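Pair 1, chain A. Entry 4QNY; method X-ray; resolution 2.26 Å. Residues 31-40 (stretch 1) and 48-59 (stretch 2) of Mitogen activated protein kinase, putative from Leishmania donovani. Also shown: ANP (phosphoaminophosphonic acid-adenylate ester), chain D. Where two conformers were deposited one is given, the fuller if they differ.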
# COMPACT_ATOMS: atom_id res chain seq x y z
N GLY A 31 0.99 10.19 10.00
CA GLY A 31 -0.18 9.90 9.19
C GLY A 31 -1.29 10.92 9.40
O GLY A 31 -1.15 11.85 10.19
N SER A 32 -2.39 10.74 8.67
CA SER A 32 -3.52 11.65 8.77
C SER A 32 -4.30 11.42 10.06
O SER A 32 -4.97 12.33 10.56
CB SER A 32 -4.45 11.48 7.56
OG SER A 32 -3.74 11.69 6.35
N TYR A 33 -4.21 10.21 10.60
CA TYR A 33 -4.94 9.85 11.81
C TYR A 33 -4.06 9.20 12.87
O TYR A 33 -4.52 8.35 13.63
CB TYR A 33 -6.11 8.92 11.47
CG TYR A 33 -7.20 9.55 10.64
CD1 TYR A 33 -8.23 10.27 11.24
CD2 TYR A 33 -7.22 9.42 9.26
CE1 TYR A 33 -9.24 10.84 10.48
CE2 TYR A 33 -8.22 9.99 8.49
CZ TYR A 33 -9.23 10.70 9.11
OH TYR A 33 -10.23 11.27 8.36
N GLY A 34 -2.79 9.60 12.92
CA GLY A 34 -1.89 9.08 13.94
C GLY A 34 -0.43 9.03 13.53
O GLY A 34 -0.10 9.00 12.34
N VAL A 35 0.46 9.01 14.52
CA VAL A 35 1.89 8.99 14.28
C VAL A 35 2.50 7.60 14.48
O VAL A 35 1.93 6.76 15.18
CB VAL A 35 2.63 9.99 15.20
CG1 VAL A 35 2.24 11.42 14.84
CG2 VAL A 35 2.32 9.70 16.66
N VAL A 36 3.65 7.37 13.85
CA VAL A 36 4.37 6.11 13.98
C VAL A 36 5.67 6.33 14.75
O VAL A 36 6.46 7.20 14.39
CB VAL A 36 4.67 5.48 12.61
CG1 VAL A 36 5.43 4.18 12.77
CG2 VAL A 36 3.38 5.26 11.83
N ILE A 37 5.89 5.53 15.79
CA ILE A 37 7.01 5.77 16.70
C ILE A 37 7.98 4.59 16.80
O ILE A 37 7.57 3.44 16.89
CB ILE A 37 6.50 6.08 18.13
CG1 ILE A 37 5.29 7.02 18.07
CG2 ILE A 37 7.61 6.66 18.99
CD1 ILE A 37 4.58 7.17 19.40
N ARG A 38 9.27 4.91 16.77
CA ARG A 38 10.32 3.91 16.96
C ARG A 38 10.55 3.67 18.45
O ARG A 38 11.00 4.55 19.17
CB ARG A 38 11.62 4.38 16.29
CG ARG A 38 12.80 3.44 16.44
CD ARG A 38 13.98 3.96 15.63
NE ARG A 38 15.15 3.08 15.70
CZ ARG A 38 16.26 3.27 15.01
NH1 ARG A 38 16.36 4.30 14.18
NH2 ARG A 38 17.28 2.43 15.13
N ALA A 39 10.22 2.46 18.90
CA ALA A 39 10.30 2.14 20.32
C ALA A 39 11.11 0.87 20.59
O ALA A 39 11.27 0.03 19.72
CB ALA A 39 8.90 2.00 20.90
N ARG A 40 11.61 0.76 21.82
CA ARG A 40 12.35 -0.42 22.24
C ARG A 40 11.59 -1.18 23.32
O ARG A 40 11.11 -0.58 24.29
CB ARG A 40 13.74 -0.04 22.75
N LEU A 48 14.25 -3.27 18.94
CA LEU A 48 13.53 -2.17 18.31
C LEU A 48 12.18 -2.63 17.78
O LEU A 48 12.03 -3.77 17.32
CB LEU A 48 14.36 -1.55 17.19
CG LEU A 48 15.54 -0.69 17.65
CD1 LEU A 48 16.49 -0.43 16.50
CD2 LEU A 48 15.03 0.62 18.23
N VAL A 49 11.20 -1.74 17.84
CA VAL A 49 9.83 -2.07 17.45
C VAL A 49 9.08 -0.81 17.03
O VAL A 49 9.35 0.28 17.54
CB VAL A 49 9.09 -2.80 18.61
CG1 VAL A 49 7.80 -2.08 18.99
CG2 VAL A 49 8.83 -4.25 18.25
N ALA A 50 8.17 -0.95 16.07
CA ALA A 50 7.39 0.19 15.59
C ALA A 50 6.03 0.26 16.28
O ALA A 50 5.36 -0.76 16.46
CB ALA A 50 7.21 0.11 14.08
N MET A 51 5.62 1.46 16.66
CA MET A 51 4.34 1.67 17.31
C MET A 51 3.49 2.68 16.55
O MET A 51 3.91 3.82 16.33
CB MET A 51 4.54 2.14 18.75
CG MET A 51 5.23 1.11 19.64
SD MET A 51 5.24 1.59 21.38
CE MET A 51 3.48 1.64 21.72
N LYS A 52 2.30 2.26 16.15
CA LYS A 52 1.40 3.09 15.37
C LYS A 52 0.21 3.57 16.20
O LYS A 52 -0.66 2.78 16.56
CB LYS A 52 0.91 2.31 14.14
CG LYS A 52 0.05 3.12 13.18
CD LYS A 52 -0.31 2.27 11.96
CE LYS A 52 -1.12 3.07 10.95
NZ LYS A 52 -1.43 2.26 9.74
N ARG A 53 0.19 4.86 16.52
CA ARG A 53 -0.88 5.42 17.33
C ARG A 53 -2.11 5.73 16.49
O ARG A 53 -2.01 6.24 15.37
CB ARG A 53 -0.41 6.70 18.04
CG ARG A 53 -1.39 7.23 19.07
CD ARG A 53 -0.92 8.55 19.68
NE ARG A 53 -1.75 8.98 20.80
CZ ARG A 53 -2.81 9.78 20.69
NH1 ARG A 53 -3.17 10.25 19.51
NH2 ARG A 53 -3.50 10.11 21.77
N VAL A 54 -3.28 5.40 17.03
CA VAL A 54 -4.55 5.74 16.40
C VAL A 54 -5.26 6.78 17.25
O VAL A 54 -5.59 6.53 18.40
CB VAL A 54 -5.45 4.50 16.23
CG1 VAL A 54 -6.77 4.89 15.60
CG2 VAL A 54 -4.74 3.45 15.39
N ASN A 55 -5.50 7.96 16.68
CA ASN A 55 -6.06 9.07 17.46
C ASN A 55 -7.59 9.09 17.50
O ASN A 55 -8.25 8.24 16.91
CB ASN A 55 -5.53 10.41 16.94
CG ASN A 55 -5.77 10.61 15.45
OD1 ASN A 55 -6.66 9.98 14.86
ND2 ASN A 55 -4.99 11.48 14.84
N LYS A 56 -8.13 10.08 18.21
CA LYS A 56 -9.55 10.15 18.51
C LYS A 56 -10.44 10.33 17.29
O LYS A 56 -11.62 9.96 17.31
CB LYS A 56 -9.82 11.29 19.50
N GLU A 57 -9.89 10.88 16.22
CA GLU A 57 -10.68 11.21 15.04
C GLU A 57 -11.16 9.95 14.32
O GLU A 57 -12.12 9.99 13.55
CB GLU A 57 -9.88 12.10 14.09
CG GLU A 57 -8.88 13.02 14.79
CD GLU A 57 -9.51 13.98 15.78
OE1 GLU A 57 -10.74 14.23 15.68
OE2 GLU A 57 -8.79 14.50 16.65
N ILE A 58 -10.48 8.84 14.56
CA ILE A 58 -10.87 7.55 14.00
C ILE A 58 -12.18 7.07 14.63
O ILE A 58 -13.04 6.50 13.96
CB ILE A 58 -9.76 6.49 14.18
CG1 ILE A 58 -8.72 6.62 13.07
CG2 ILE A 58 -10.32 5.08 14.19
CD1 ILE A 58 -9.26 6.32 11.69
N PHE A 59 -12.33 7.33 15.93
CA PHE A 59 -13.50 6.86 16.67
C PHE A 59 -14.64 7.88 16.69
O PHE A 59 -15.55 7.79 17.51
CB PHE A 59 -13.10 6.49 18.10
CG PHE A 59 -12.10 5.38 18.16
CD1 PHE A 59 -12.50 4.07 18.02
CD2 PHE A 59 -10.76 5.66 18.35
CE1 PHE A 59 -11.58 3.04 18.08
CE2 PHE A 59 -9.83 4.63 18.41
CZ PHE A 59 -10.25 3.32 18.27
PG ANP D . -3.45 4.50 7.86
O1G ANP D . -3.07 5.04 9.21
O2G ANP D . -3.68 2.94 7.98
O3G ANP D . -4.80 5.18 7.39
PB ANP D . -0.88 5.56 7.33
O1B ANP D . -1.27 6.75 8.14
O2B ANP D . 0.01 6.04 6.14
N3B ANP D . -2.24 4.79 6.71
PA ANP D . 1.17 3.72 7.70
O1A ANP D . 1.28 3.77 6.22
O2A ANP D . 0.98 2.30 8.24
O3A ANP D . -0.08 4.56 8.23
O5' ANP D . 2.46 4.40 8.31
C5' ANP D . 2.94 5.68 7.86
C4' ANP D . 4.44 5.63 7.70
O4' ANP D . 5.04 5.11 8.90
C3' ANP D . 4.95 4.71 6.59
O3' ANP D . 4.93 5.37 5.33
C2' ANP D . 6.37 4.41 7.06
O2' ANP D . 7.28 5.43 6.66
C1' ANP D . 6.22 4.39 8.59
N9 ANP D . 6.10 3.05 9.15
C8 ANP D . 4.96 2.32 9.32
N7 ANP D . 5.14 1.13 9.85
C5 ANP D . 6.52 1.08 10.04
C6 ANP D . 7.36 0.08 10.57
N6 ANP D . 6.93 -1.10 11.02
N1 ANP D . 8.69 0.35 10.62
C2 ANP D . 9.13 1.53 10.17
N3 ANP D . 8.43 2.54 9.65
C4 ANP D . 7.12 2.25 9.61
O HOH W 1 -1.27 10.88 16.68

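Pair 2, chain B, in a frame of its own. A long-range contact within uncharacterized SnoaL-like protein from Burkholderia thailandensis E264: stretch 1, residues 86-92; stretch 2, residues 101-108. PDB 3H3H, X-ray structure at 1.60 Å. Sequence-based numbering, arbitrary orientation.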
# COMPACT_ATOMS: atom_id res chain seq x y z
N VAL B 86 -4.01 4.27 -8.47
CA VAL B 86 -4.02 4.48 -9.93
C VAL B 86 -4.06 3.15 -10.65
O VAL B 86 -4.99 2.83 -11.40
CB VAL B 86 -2.78 5.31 -10.33
CG1 VAL B 86 -2.61 5.42 -11.88
CG2 VAL B 86 -2.89 6.67 -9.68
N ASP B 87 -3.04 2.34 -10.37
CA ASP B 87 -2.96 1.03 -11.00
C ASP B 87 -2.88 -0.03 -9.92
O ASP B 87 -2.57 -1.21 -10.21
CB ASP B 87 -1.75 0.94 -11.91
CG ASP B 87 -0.41 0.85 -11.16
OD1 ASP B 87 -0.33 0.96 -9.91
OD2 ASP B 87 0.60 0.64 -11.87
N SER B 88 -3.26 0.34 -8.70
CA SER B 88 -3.13 -0.57 -7.57
C SER B 88 -4.37 -0.60 -6.69
O SER B 88 -5.21 0.36 -6.72
CB SER B 88 -1.91 -0.22 -6.75
OG SER B 88 -1.90 1.12 -6.30
N VAL B 89 -4.49 -1.71 -5.97
CA VAL B 89 -5.52 -1.91 -4.96
C VAL B 89 -4.76 -2.23 -3.69
O VAL B 89 -3.77 -2.96 -3.71
CB VAL B 89 -6.45 -3.06 -5.35
CG1 VAL B 89 -7.38 -3.47 -4.25
CG2 VAL B 89 -7.30 -2.63 -6.58
N ALA B 90 -5.24 -1.72 -2.57
CA ALA B 90 -4.65 -2.04 -1.27
C ALA B 90 -5.68 -2.77 -0.48
O ALA B 90 -6.80 -2.26 -0.32
CB ALA B 90 -4.27 -0.76 -0.50
N ILE B 91 -5.35 -3.98 -0.05
CA ILE B 91 -6.25 -4.76 0.77
C ILE B 91 -5.72 -4.73 2.19
O ILE B 91 -4.62 -5.17 2.44
CB ILE B 91 -6.38 -6.22 0.30
CG1 ILE B 91 -6.87 -6.27 -1.18
CG2 ILE B 91 -7.38 -7.02 1.23
CD1 ILE B 91 -7.08 -7.75 -1.69
N HIS B 92 -6.57 -4.28 3.11
CA HIS B 92 -6.24 -4.21 4.53
C HIS B 92 -7.00 -5.37 5.13
O HIS B 92 -8.21 -5.51 4.95
CB HIS B 92 -6.65 -2.84 5.04
CG HIS B 92 -6.42 -2.62 6.49
ND1 HIS B 92 -5.25 -2.99 7.13
CD2 HIS B 92 -7.20 -2.04 7.43
CE1 HIS B 92 -5.34 -2.66 8.41
NE2 HIS B 92 -6.49 -2.05 8.61
N ALA B 101 -2.50 -6.48 8.45
CA ALA B 101 -1.85 -6.53 7.17
C ALA B 101 -2.42 -5.53 6.21
O ALA B 101 -3.59 -5.15 6.23
CB ALA B 101 -2.03 -7.94 6.54
N LEU B 102 -1.56 -5.14 5.30
CA LEU B 102 -1.92 -4.20 4.24
C LEU B 102 -1.05 -4.56 3.04
O LEU B 102 0.17 -4.39 2.99
CB LEU B 102 -1.68 -2.77 4.66
CG LEU B 102 -2.08 -1.66 3.69
CD1 LEU B 102 -1.43 -1.66 2.30
CD2 LEU B 102 -3.63 -1.70 3.49
N GLU B 103 -1.72 -5.14 2.02
CA GLU B 103 -1.07 -5.65 0.86
C GLU B 103 -1.47 -4.80 -0.32
O GLU B 103 -2.64 -4.61 -0.58
CB GLU B 103 -1.44 -7.15 0.67
CG GLU B 103 -0.45 -7.96 -0.07
CD GLU B 103 -0.33 -9.37 0.50
OE1 GLU B 103 -0.17 -10.31 -0.29
OE2 GLU B 103 -0.50 -9.57 1.72
N VAL B 104 -0.47 -4.34 -1.06
CA VAL B 104 -0.69 -3.49 -2.20
C VAL B 104 -0.45 -4.33 -3.45
O VAL B 104 0.61 -5.00 -3.58
CB VAL B 104 0.27 -2.33 -2.20
CG1 VAL B 104 0.02 -1.48 -3.43
CG2 VAL B 104 0.06 -1.44 -0.91
N PHE B 105 -1.42 -4.25 -4.38
CA PHE B 105 -1.36 -5.02 -5.60
C PHE B 105 -1.39 -4.11 -6.79
O PHE B 105 -2.34 -3.33 -6.98
CB PHE B 105 -2.57 -5.93 -5.69
CG PHE B 105 -2.76 -6.83 -4.50
CD1 PHE B 105 -3.48 -6.42 -3.37
CD2 PHE B 105 -2.29 -8.13 -4.51
CE1 PHE B 105 -3.64 -7.25 -2.30
CE2 PHE B 105 -2.47 -8.99 -3.41
CZ PHE B 105 -3.14 -8.56 -2.32
N HIS B 106 -0.36 -4.19 -7.60
CA HIS B 106 -0.28 -3.44 -8.83
C HIS B 106 -0.69 -4.33 -9.97
O HIS B 106 -0.29 -5.49 -10.05
CB HIS B 106 1.10 -2.96 -9.09
CG HIS B 106 1.57 -1.97 -8.10
ND1 HIS B 106 1.45 -0.60 -8.29
CD2 HIS B 106 2.12 -2.15 -6.87
CE1 HIS B 106 1.93 0.01 -7.22
NE2 HIS B 106 2.35 -0.89 -6.35
N PHE B 107 -1.51 -3.77 -10.86
CA PHE B 107 -2.07 -4.57 -11.95
C PHE B 107 -1.47 -4.22 -13.29
O PHE B 107 -1.11 -3.07 -13.51
CB PHE B 107 -3.58 -4.40 -12.05
CG PHE B 107 -4.28 -4.98 -10.89
CD1 PHE B 107 -4.36 -4.27 -9.67
CD2 PHE B 107 -4.73 -6.28 -10.95
CE1 PHE B 107 -4.96 -4.88 -8.57
CE2 PHE B 107 -5.32 -6.87 -9.85
CZ PHE B 107 -5.41 -6.17 -8.69
N GLY B 108 -1.48 -5.21 -14.18
CA GLY B 108 -0.92 -5.06 -15.49
C GLY B 108 -2.02 -4.91 -16.50
O GLY B 108 -3.18 -4.77 -16.12
O HOH W 2 1.12 -1.73 -12.71

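The sharpest difference lies where Gly A34 of pair 1 matches Ser B88 of pair 2. Gly A34 has no side chain, and its phi/psi of 151/158 calls for glycine. A CB on Gly A34 would lie 1.8 Å from Arg A53 O, a clash. Gly A34 CA instead makes a CA-H...O contact with Arg A53 O at 3.2 Å. Ser B88 has ordinary strand angles, -135/157, and carries a side chain at the matched position, directed to the sheet face it shares with His B106. Ser B88 CB lies over the face of the His B106 ring, 4.0 Å from the ring centroid. Ser B88 CA also makes a CA-H...O contact, to Phe B105 O at 2.9 Å. His B106 matches Val A54, whose CA-to-CB bond points away from the other stretch.

The shared geometry is a pair of neighbouring antiparallel strands. The strand directions differ by 144° in pair 1 and 161° in pair 2. The axes approach to 4.5 Å and 4.6 Å. Fourteen central residues superpose with an RMSD of 0.5 Å.

The backbone ladder matches rung for rung over much of its length. In pair 1, Ile A37 N donates to Met A51 O at 2.7 Å, and Met A51 N donates to Ile A37 O at 2.8 Å. In pair 2, the matched rung joins Ile B91 N to Glu B103 O at 2.8 Å and Glu B103 N to Ile B91 O at 2.9 Å. Arg A53 N donates to Val A35 O at 2.9 Å; the match is Phe B105 N to Val B89 O at 2.8 Å. Pair 2 adds the return bond, Val B89 N to Phe B105 O at 2.9 Å. In pair 1, Val A35 N instead has a weak bond to a water, which also bonds weakly to Arg A53 NH1.

On the face of Val A36 and Lys A52, pair 1 meets its nucleotide analogue. Lys A52 is extended, all t, and its NZ donates to ANP O2A at 2.8 Å and ANP O2G at 2.9 Å. Val A36 CG2 comes within 3.4 Å of ANP O4'. The matched Ala B90 and Val B104 are small and apolar. Ala B90 CB packs against Val B104 CG2 at 4.4 Å and Leu B102 CD1 at 4.1 Å.

On the other face, the matched isoleucines both use m, t rotamers but meet different partners. Ile A37 CB lies 4.4 Å from Met A51 CB. Ile B91 CD1 reaches Phe B105 CE1 at 3.5 Å.

Toward the end of stretch 2, Asn A55 and Phe B107 match; each faces the start of stretch 1 in its pair. Asn A55 N donates to Tyr A33 O at 3.2 Å, and Phe B107 N donates to Asp B87 O at 2.8 Å. The side chains then diverge. Tyr A33 CB packs on Ile A58 CG1 at 3.8 Å. Asp B87 OD1 accepts a hydrogen bond from His B106 ND1 at 2.9 Å. A water donates to Asp B87 OD2 at 2.6 Å and Phe B107 O at 2.7 Å, adding a second link.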